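Local atomic coordinates of Cas13d (uncultured Ruminococcus sp, PDB entry 6IV9), a protein that binds CRISPR RNA as an RNA-guided effector of the Cas13d type, whose two HEPN domains govern crRNA maturation and target RNA cleavage. Residues Ser103-Phe117 and Lys120-Pro134. The protein carries 2 engineered substitutions. Numbering follows the deposited sequence.
Sequences SNIELGDVNEVNITF and KHGFGSGVEINTSNP. With nucleotides of chain B.
Ile115-Thr131 and Phe117-Ile129 are the hydrogen-bonded pairs of an antiparallel beta hairpin, strands 114-117 and 129-132, their axes 152° apart in N-to-C direction; strand 105-110 on the far side of 114-117 completes a three-stranded meander. On one face Thr116 and Asn130 lie side by side, and Thr116 OG1 donates to Asn130 OD1 at 2.7 Å, nearly in line with the amide C=O. On the other face, turned to helix 54-58 and strand 60-65, Ile129 CG2 comes within 3.6 Å of Phe117 CE1, while Ile115 CD1 reaches Pro134 CD at 3.9 Å. At the far end Lys120 stretches its extended chain back along 103-106, and NZ donates to Ser103 OG at 2.6 Å, an oxygen that is also hydrogen-bonded to Glu84. With an alanine at Lys120, Ser103 OG is likely to lose this donor, and Ile105 O and Glu106 CB the lysine CE packed against them. Near the bound crRNA, where Ser132 OG approaches the G6 sugar of chain B, Asn133, just past the strand, ties down the 111-113 turn, its OD1 hydrogen-bonded to Thr135. With CG anti to the backbone N (chi1 175°), Asn133 ND2 donates to Asn111 O at 2.9 Å, the acceptor lying in the amide plane.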
ATOM      1  N   SER A 103      28.512   2.310 -22.286  1.00 37.48           N
ATOM      2  CA  SER A 103      27.671   1.412 -23.118  1.00 36.07           C
ATOM      3  C   SER A 103      27.505   0.015 -22.516  1.00 36.88           C
ATOM      4  O   SER A 103      28.481  -0.564 -22.106  1.00 35.89           O
ATOM      5  CB  SER A 103      28.155   1.360 -24.528  1.00 35.92           C
ATOM      6  OG  SER A 103      27.234   0.669 -25.331  1.00 34.50           O
ATOM      7  N   ASN A 104      26.271  -0.487 -22.534  1.00 30.13           N
ATOM      8  CA  ASN A 104      25.928  -1.817 -21.981  1.00 29.86           C
ATOM      9  C   ASN A 104      25.495  -2.791 -23.073  1.00 27.22           C
ATOM     10  O   ASN A 104      25.450  -3.972 -22.806  1.00 28.46           O
ATOM     11  CB  ASN A 104      24.808  -1.687 -20.958  1.00 28.03           C
ATOM     12  CG  ASN A 104      25.262  -0.840 -19.801  1.00 34.62           C
ATOM     13  OD1 ASN A 104      26.331  -1.070 -19.274  1.00 33.94           O
ATOM     14  ND2 ASN A 104      24.485   0.156 -19.440  1.00 32.76           N
ATOM     15  N   ILE A 105      25.157  -2.284 -24.246  1.00 27.26           N
ATOM     16  CA  ILE A 105      24.672  -3.175 -25.320  1.00 27.72           C
ATOM     17  C   ILE A 105      25.290  -2.757 -26.645  1.00 32.92           C
ATOM     18  O   ILE A 105      25.604  -1.599 -26.802  1.00 32.08           O
ATOM     19  CB  ILE A 105      23.144  -3.149 -25.379  1.00 30.64           C
ATOM     20  CG1 ILE A 105      22.620  -1.728 -25.553  1.00 32.68           C
ATOM     21  CG2 ILE A 105      22.555  -3.826 -24.159  1.00 32.77           C
ATOM     22  CD1 ILE A 105      21.137  -1.644 -25.718  1.00 35.30           C
ATOM     23  N   GLU A 106      25.434  -3.724 -27.541  1.00 35.39           N
ATOM     24  CA  GLU A 106      25.991  -3.502 -28.892  1.00 32.51           C
ATOM     25  C   GLU A 106      24.846  -3.704 -29.873  1.00 31.11           C
ATOM     26  O   GLU A 106      24.213  -4.727 -29.810  1.00 32.56           O
ATOM     27  CB  GLU A 106      27.115  -4.498 -29.151  1.00 38.85           C
ATOM     28  CG  GLU A 106      27.628  -4.471 -30.563  1.00 50.22           C
ATOM     29  CD  GLU A 106      29.126  -4.287 -30.684  1.00 64.14           C
ATOM     30  OE1 GLU A 106      29.854  -4.781 -29.816  1.00 72.91           O
ATOM     31  OE2 GLU A 106      29.558  -3.658 -31.654  1.00 77.44           O
ATOM     32  N   LEU A 107      24.577  -2.710 -30.700  1.00 29.16           N
ATOM     33  CA  LEU A 107      23.482  -2.846 -31.670  1.00 32.06           C
ATOM     34  C   LEU A 107      24.000  -3.544 -32.922  1.00 38.14           C
ATOM     35  O   LEU A 107      25.023  -3.155 -33.439  1.00 36.34           O
ATOM     36  CB  LEU A 107      22.923  -1.465 -32.002  1.00 36.54           C
ATOM     37  CG  LEU A 107      21.528  -1.442 -32.611  1.00 40.97           C
ATOM     38  CD1 LEU A 107      20.539  -2.126 -31.706  1.00 42.90           C
ATOM     39  CD2 LEU A 107      21.081  -0.022 -32.895  1.00 37.69           C
ATOM     40  N   GLY A 108      23.279  -4.555 -33.355  1.00 34.74           N
ATOM     41  CA  GLY A 108      23.617  -5.275 -34.581  1.00 41.47           C
ATOM     42  C   GLY A 108      22.774  -4.752 -35.721  1.00 39.20           C
ATOM     43  O   GLY A 108      22.616  -3.553 -35.836  1.00 43.16           O
ATOM     44  N   ASP A 109      22.234  -5.643 -36.525  1.00 37.32           N
ATOM     45  CA  ASP A 109      21.440  -5.196 -37.685  1.00 38.73           C
ATOM     46  C   ASP A 109      20.086  -4.650 -37.240  1.00 40.67           C
ATOM     47  O   ASP A 109      19.495  -5.218 -36.353  1.00 37.15           O
ATOM     48  CB  ASP A 109      21.302  -6.331 -38.691  1.00 42.43           C
ATOM     49  CG  ASP A 109      20.455  -5.960 -39.879  1.00 47.64           C
ATOM     50  OD1 ASP A 109      20.820  -5.023 -40.578  1.00 44.62           O
ATOM     51  OD2 ASP A 109      19.439  -6.610 -40.072  1.00 54.10           O
ATOM     52  N   VAL A 110      19.666  -3.551 -37.851  1.00 36.81           N
ATOM     53  CA  VAL A 110      18.320  -2.967 -37.616  1.00 36.76           C
ATOM     54  C   VAL A 110      17.623  -2.949 -38.969  1.00 32.37           C
ATOM     55  O   VAL A 110      18.206  -2.464 -39.895  1.00 34.99           O
ATOM     56  CB  VAL A 110      18.375  -1.543 -37.037  1.00 38.07           C
ATOM     57  CG1 VAL A 110      16.999  -0.917 -36.986  1.00 38.77           C
ATOM     58  CG2 VAL A 110      19.018  -1.505 -35.674  1.00 38.71           C
ATOM     59  N   ASN A 111      16.416  -3.477 -39.036  1.00 31.41           N
ATOM     60  CA  ASN A 111      15.634  -3.459 -40.290  1.00 36.48           C
ATOM     61  C   ASN A 111      14.178  -3.136 -39.962  1.00 38.12           C
ATOM     62  O   ASN A 111      13.863  -2.897 -38.813  1.00 36.26           O
ATOM     63  CB  ASN A 111      15.819  -4.709 -41.140  1.00 39.16           C
ATOM     64  CG  ASN A 111      15.386  -5.950 -40.411  1.00 38.50           C
ATOM     65  OD1 ASN A 111      14.242  -6.074 -40.042  1.00 36.47           O
ATOM     66  ND2 ASN A 111      16.308  -6.858 -40.201  1.00 43.78           N
ATOM     67  N   GLU A 112      13.320  -3.199 -40.963  1.00 34.11           N
ATOM     68  CA  GLU A 112      11.907  -2.817 -40.787  1.00 39.87           C
ATOM     69  C   GLU A 112      11.239  -3.690 -39.727  1.00 36.42           C
ATOM     70  O   GLU A 112      10.391  -3.188 -39.031  1.00 35.15           O
ATOM     71  CB  GLU A 112      11.163  -2.985 -42.104  1.00 43.87           C
ATOM     72  CG  GLU A 112       9.675  -2.820 -41.946  1.00 47.57           C
ATOM     73  CD  GLU A 112       8.882  -2.847 -43.233  1.00 61.72           C
ATOM     74  OE1 GLU A 112       9.336  -3.500 -44.177  1.00 61.86           O
ATOM     75  OE2 GLU A 112       7.820  -2.211 -43.275  1.00 59.50           O
ATOM     76  N   VAL A 113      11.619  -4.959 -39.656  1.00 34.91           N
ATOM     77  CA  VAL A 113      10.928  -5.925 -38.761  1.00 36.37           C
ATOM     78  C   VAL A 113      11.681  -6.201 -37.466  1.00 34.89           C
ATOM     79  O   VAL A 113      11.029  -6.306 -36.451  1.00 33.90           O
ATOM     80  CB  VAL A 113      10.703  -7.250 -39.499  1.00 38.18           C
ATOM     81  CG1 VAL A 113      10.005  -8.262 -38.616  1.00 41.81           C
ATOM     82  CG2 VAL A 113       9.961  -7.050 -40.794  1.00 39.38           C
ATOM     83  N   ASN A 114      13.001  -6.313 -37.520  1.00 30.77           N
ATOM     84  CA  ASN A 114      13.730  -6.753 -36.311  1.00 33.43           C
ATOM     85  C   ASN A 114      14.903  -5.864 -35.950  1.00 31.95           C
ATOM     86  O   ASN A 114      15.417  -5.174 -36.803  1.00 32.54           O
ATOM     87  CB  ASN A 114      14.331  -8.144 -36.478  1.00 37.96           C
ATOM     88  CG  ASN A 114      13.276  -9.194 -36.706  1.00 44.96           C
ATOM     89  OD1 ASN A 114      13.140  -9.691 -37.806  1.00 53.95           O
ATOM     90  ND2 ASN A 114      12.520  -9.523 -35.678  1.00 54.71           N
ATOM     91  N   ILE A 115      15.267  -5.957 -34.681  1.00 28.98           N
ATOM     92  CA  ILE A 115      16.437  -5.279 -34.084  1.00 28.64           C
ATOM     93  C   ILE A 115      17.265  -6.380 -33.436  1.00 32.64           C
ATOM     94  O   ILE A 115      16.711  -7.134 -32.670  1.00 32.02           O
ATOM     95  CB  ILE A 115      15.993  -4.240 -33.051  1.00 33.70           C
ATOM     96  CG1 ILE A 115      15.264  -3.069 -33.710  1.00 34.31           C
ATOM     97  CG2 ILE A 115      17.174  -3.786 -32.227  1.00 35.67           C
ATOM     98  CD1 ILE A 115      14.534  -2.199 -32.740  1.00 37.31           C
ATOM     99  N   THR A 116      18.538  -6.458 -33.785  1.00 30.17           N
ATOM    100  CA  THR A 116      19.402  -7.486 -33.181  1.00 30.07           C
ATOM    101  C   THR A 116      20.417  -6.769 -32.314  1.00 25.11           C
ATOM    102  O   THR A 116      20.878  -5.743 -32.706  1.00 30.69           O
ATOM    103  CB  THR A 116      20.121  -8.335 -34.228  1.00 36.90           C
ATOM    104  OG1 THR A 116      19.130  -8.970 -35.018  1.00 43.25           O
ATOM    105  CG2 THR A 116      20.980  -9.403 -33.608  1.00 35.81           C
ATOM    106  N   PHE A 117      20.699  -7.315 -31.151  1.00 25.34           N
ATOM    107  CA  PHE A 117      21.680  -6.676 -30.257  1.00 25.05           C
ATOM    108  C   PHE A 117      22.260  -7.736 -29.334  1.00 25.64           C
ATOM    109  O   PHE A 117      21.790  -8.829 -29.293  1.00 28.80           O
ATOM    110  CB  PHE A 117      21.052  -5.525 -29.477  1.00 28.54           C
ATOM    111  CG  PHE A 117      20.208  -5.965 -28.312  1.00 26.05           C
ATOM    112  CD1 PHE A 117      18.943  -6.474 -28.515  1.00 28.15           C
ATOM    113  CD2 PHE A 117      20.690  -5.893 -27.025  1.00 27.46           C
ATOM    114  CE1 PHE A 117      18.171  -6.885 -27.449  1.00 29.39           C
ATOM    115  CE2 PHE A 117      19.910  -6.298 -25.959  1.00 28.55           C
ATOM    116  CZ  PHE A 117      18.659  -6.799 -26.178  1.00 28.43           C
ATOM    117  N   LYS A 120      27.227  -6.165 -23.817  1.00 30.62           N
ATOM    118  CA  LYS A 120      28.683  -5.917 -23.855  1.00 34.50           C
ATOM    119  C   LYS A 120      29.310  -6.478 -22.575  1.00 35.47           C
ATOM    120  O   LYS A 120      30.510  -6.355 -22.427  1.00 37.34           O
ATOM    121  CB  LYS A 120      28.938  -4.414 -23.968  1.00 34.02           C
ATOM    122  CG  LYS A 120      28.775  -3.852 -25.366  1.00 34.22           C
ATOM    123  CD  LYS A 120      29.141  -2.413 -25.507  1.00 37.70           C
ATOM    124  CE  LYS A 120      28.954  -1.926 -26.925  1.00 44.22           C
ATOM    125  NZ  LYS A 120      28.847  -0.453 -27.022  1.00 46.38           N
ATOM    126  N   HIS A 121      28.497  -7.030 -21.679  1.00 31.85           N
ATOM    127  CA  HIS A 121      28.990  -7.498 -20.361  1.00 31.85           C
ATOM    128  C   HIS A 121      28.810  -8.996 -20.125  1.00 29.47           C
ATOM    129  O   HIS A 121      28.881  -9.384 -18.989  1.00 33.71           O
ATOM    130  CB  HIS A 121      28.462  -6.621 -19.228  1.00 32.22           C
ATOM    131  CG  HIS A 121      28.715  -5.176 -19.450  1.00 35.68           C
ATOM    132  ND1 HIS A 121      29.970  -4.658 -19.517  1.00 39.30           N
ATOM    133  CD2 HIS A 121      27.878  -4.144 -19.628  1.00 37.40           C
ATOM    134  CE1 HIS A 121      29.899  -3.372 -19.730  1.00 38.53           C
ATOM    135  NE2 HIS A 121      28.635  -3.037 -19.794  1.00 38.23           N
ATOM    136  N   GLY A 122      28.578  -9.785 -21.161  1.00 33.79           N
ATOM    137  CA  GLY A 122      28.540 -11.244 -20.974  1.00 36.49           C
ATOM    138  C   GLY A 122      27.191 -11.914 -20.811  1.00 35.85           C
ATOM    139  O   GLY A 122      27.205 -13.091 -20.515  1.00 33.72           O
ATOM    140  N   PHE A 123      26.071 -11.215 -20.995  1.00 30.37           N
ATOM    141  CA  PHE A 123      24.781 -11.929 -20.848  1.00 28.05           C
ATOM    142  C   PHE A 123      24.721 -12.999 -21.932  1.00 29.82           C
ATOM    143  O   PHE A 123      24.973 -12.708 -23.078  1.00 31.33           O
ATOM    144  CB  PHE A 123      23.586 -11.010 -21.090  1.00 31.06           C
ATOM    145  CG  PHE A 123      22.294 -11.771 -21.199  1.00 30.02           C
ATOM    146  CD1 PHE A 123      21.628 -12.199 -20.067  1.00 30.01           C
ATOM    147  CD2 PHE A 123      21.763 -12.092 -22.432  1.00 30.42           C
ATOM    148  CE1 PHE A 123      20.446 -12.904 -20.168  1.00 30.60           C
ATOM    149  CE2 PHE A 123      20.588 -12.809 -22.528  1.00 29.37           C
ATOM    150  CZ  PHE A 123      19.935 -13.216 -21.398  1.00 30.90           C
ATOM    151  N   GLY A 124      24.479 -14.238 -21.527  1.00 31.82           N
ATOM    152  CA  GLY A 124      24.400 -15.383 -22.446  1.00 35.69           C
ATOM    153  C   GLY A 124      25.682 -15.519 -23.234  1.00 33.01           C
ATOM    154  O   GLY A 124      25.612 -15.861 -24.383  1.00 35.72           O
ATOM    155  N   SER A 125      26.801 -15.147 -22.633  1.00 33.81           N
ATOM    156  CA  SER A 125      28.119 -15.215 -23.300  1.00 33.94           C
ATOM    157  C   SER A 125      28.102 -14.435 -24.618  1.00 39.22           C
ATOM    158  O   SER A 125      28.659 -14.917 -25.576  1.00 37.97           O
ATOM    159  CB  SER A 125      28.525 -16.633 -23.494  1.00 37.71           C
ATOM    160  OG  SER A 125      28.578 -17.290 -22.255  1.00 39.62           O
ATOM    161  N   GLY A 126      27.474 -13.264 -24.640  1.00 33.87           N
ATOM    162  CA  GLY A 126      27.444 -12.424 -25.844  1.00 30.69           C
ATOM    163  C   GLY A 126      26.472 -12.891 -26.903  1.00 30.30           C
ATOM    164  O   GLY A 126      26.565 -12.419 -28.008  1.00 33.52           O
ATOM    165  N   VAL A 127      25.492 -13.700 -26.538  1.00 31.06           N
ATOM    166  CA  VAL A 127      24.500 -14.232 -27.515  1.00 31.36           C
ATOM    167  C   VAL A 127      23.750 -13.079 -28.193  1.00 34.33           C
ATOM    168  O   VAL A 127      23.558 -12.062 -27.572  1.00 32.91           O
ATOM    169  CB  VAL A 127      23.507 -15.168 -26.809  1.00 33.52           C
ATOM    170  CG1 VAL A 127      22.722 -14.437 -25.749  1.00 33.17           C
ATOM    171  CG2 VAL A 127      22.571 -15.865 -27.769  1.00 35.62           C
ATOM    172  N   GLU A 128      23.401 -13.255 -29.461  1.00 30.84           N
ATOM    173  CA  GLU A 128      22.608 -12.249 -30.199  1.00 33.51           C
ATOM    174  C   GLU A 128      21.151 -12.375 -29.759  1.00 37.64           C
ATOM    175  O   GLU A 128      20.653 -13.483 -29.708  1.00 31.63           O
ATOM    176  CB  GLU A 128      22.659 -12.499 -31.700  1.00 37.38           C
ATOM    177  CG  GLU A 128      23.946 -12.055 -32.346  1.00 44.84           C
ATOM    178  CD  GLU A 128      23.928 -12.187 -33.855  1.00 49.31           C
ATOM    179  OE1 GLU A 128      23.530 -13.243 -34.335  1.00 45.31           O
ATOM    180  OE2 GLU A 128      24.281 -11.221 -34.521  1.00 46.03           O
ATOM    181  N   ILE A 129      20.515 -11.243 -29.496  1.00 31.94           N
ATOM    182  CA  ILE A 129      19.092 -11.197 -29.069  1.00 31.55           C
ATOM    183  C   ILE A 129      18.305 -10.492 -30.165  1.00 26.11           C
ATOM    184  O   ILE A 129      18.743  -9.469 -30.600  1.00 29.56           O
ATOM    185  CB  ILE A 129      18.938 -10.436 -27.744  1.00 32.05           C
ATOM    186  CG1 ILE A 129      19.821 -11.006 -26.640  1.00 34.50           C
ATOM    187  CG2 ILE A 129      17.486 -10.412 -27.336  1.00 35.47           C
ATOM    188  CD1 ILE A 129      19.460 -12.396 -26.285  1.00 41.55           C
ATOM    189  N   ASN A 130      17.193 -11.066 -30.579  1.00 27.55           N
ATOM    190  CA  ASN A 130      16.354 -10.435 -31.616  1.00 32.49           C
ATOM    191  C   ASN A 130      15.077  -9.936 -30.950  1.00 39.05           C
ATOM    192  O   ASN A 130      14.476 -10.686 -30.224  1.00 36.84           O
ATOM    193  CB  ASN A 130      16.031 -11.394 -32.755  1.00 37.96           C
ATOM    194  CG  ASN A 130      17.280 -11.933 -33.407  1.00 45.74           C
ATOM    195  OD1 ASN A 130      18.002 -11.205 -34.061  1.00 41.66           O
ATOM    196  ND2 ASN A 130      17.552 -13.199 -33.186  1.00 49.12           N
ATOM    197  N   THR A 131      14.724  -8.687 -31.211  1.00 39.09           N
ATOM    198  CA  THR A 131      13.499  -8.060 -30.671  1.00 35.16           C
ATOM    199  C   THR A 131      12.756  -7.404 -31.834  1.00 35.87           C
ATOM    200  O   THR A 131      13.398  -7.076 -32.822  1.00 33.80           O
ATOM    201  CB  THR A 131      13.845  -7.103 -29.529  1.00 36.95           C
ATOM    202  OG1 THR A 131      12.646  -6.818 -28.822  1.00 44.25           O
ATOM    203  CG2 THR A 131      14.439  -5.799 -29.990  1.00 41.31           C
ATOM    204  N   SER A 132      11.441  -7.290 -31.727  1.00 31.51           N
ATOM    205  CA  SER A 132      10.645  -6.651 -32.796  1.00 33.63           C
ATOM    206  C   SER A 132      11.008  -5.181 -32.915  1.00 30.63           C
ATOM    207  O   SER A 132      11.232  -4.561 -31.910  1.00 31.19           O
ATOM    208  CB  SER A 132       9.186  -6.721 -32.514  1.00 38.57           C
ATOM    209  OG  SER A 132       8.806  -8.012 -32.165  1.00 44.40           O
ATOM    210  N   ASN A 133      11.065  -4.686 -34.138  1.00 30.56           N
ATOM    211  CA  ASN A 133      11.218  -3.230 -34.305  1.00 32.45           C
ATOM    212  C   ASN A 133       9.834  -2.712 -33.903  1.00 27.09           C
ATOM    213  O   ASN A 133       8.878  -3.096 -34.523  1.00 28.90           O
ATOM    214  CB  ASN A 133      11.571  -2.906 -35.751  1.00 33.22           C
ATOM    215  CG  ASN A 133      11.627  -1.430 -36.041  1.00 37.08           C
ATOM    216  OD1 ASN A 133      11.001  -0.648 -35.363  1.00 34.19           O
ATOM    217  ND2 ASN A 133      12.368  -1.058 -37.061  1.00 30.53           N
ATOM    218  N   PRO A 134       9.697  -1.832 -32.901  1.00 25.78           N
ATOM    219  CA  PRO A 134       8.392  -1.397 -32.412  1.00 28.92           C
ATOM    220  C   PRO A 134       7.537  -0.615 -33.417  1.00 30.87           C
ATOM    221  O   PRO A 134       6.386  -0.505 -33.214  1.00 30.27           O
ATOM    222  CB  PRO A 134       8.683  -0.569 -31.163  1.00 30.86           C
ATOM    223  CG  PRO A 134      10.114  -0.189 -31.286  1.00 29.16           C
ATOM    224  CD  PRO A 134      10.771  -1.221 -32.174  1.00 27.47           C
TER
ATOM    225  P     G B   6       1.416  -7.389 -35.410  1.00 29.76           P
ATOM    226  OP1   G B   6       1.290  -6.673 -36.674  1.00 31.31           O
ATOM    227  OP2   G B   6       0.653  -8.575 -35.183  1.00 27.15           O
ATOM    228  O5'   G B   6       2.893  -7.895 -35.197  1.00 28.43           O
ATOM    229  C5'   G B   6       4.028  -7.071 -35.488  1.00 27.13           C
ATOM    230  C4'   G B   6       5.308  -7.831 -35.278  1.00 29.19           C
ATOM    231  O4'   G B   6       5.405  -8.256 -33.887  1.00 30.76           O
ATOM    232  C3'   G B   6       5.441  -9.152 -36.068  1.00 29.69           C
ATOM    233  O3'   G B   6       5.942  -8.912 -37.369  1.00 30.67           O
ATOM    234  C2'   G B   6       6.467  -9.906 -35.243  1.00 27.70           C
ATOM    235  O2'   G B   6       7.785  -9.413 -35.460  1.00 30.62           O
ATOM    236  C1'   G B   6       5.994  -9.561 -33.830  1.00 27.91           C
ATOM    237  N9    G B   6       5.006 -10.481 -33.279  1.00 26.17           N
ATOM    238  C8    G B   6       3.645 -10.334 -33.238  1.00 26.36           C
ATOM    239  N7    G B   6       3.044 -11.320 -32.638  1.00 27.41           N
ATOM    240  C5    G B   6       4.071 -12.173 -32.272  1.00 29.61           C
ATOM    241  C6    G B   6       4.031 -13.433 -31.637  1.00 28.45           C
ATOM    242  O6    G B   6       3.064 -14.021 -31.175  1.00 28.90           O
ATOM    243  N1    G B   6       5.300 -13.985 -31.521  1.00 27.60           N
ATOM    244  C2    G B   6       6.434 -13.451 -32.042  1.00 28.97           C
ATOM    245  N2    G B   6       7.555 -14.155 -31.857  1.00 30.38           N
ATOM    246  N3    G B   6       6.495 -12.262 -32.617  1.00 30.09           N
ATOM    247  C4    G B   6       5.284 -11.682 -32.687  1.00 27.69           C
TER
HETATM  248  O   HOH W   1      29.336  -0.028 -19.134  1.00 44.76           O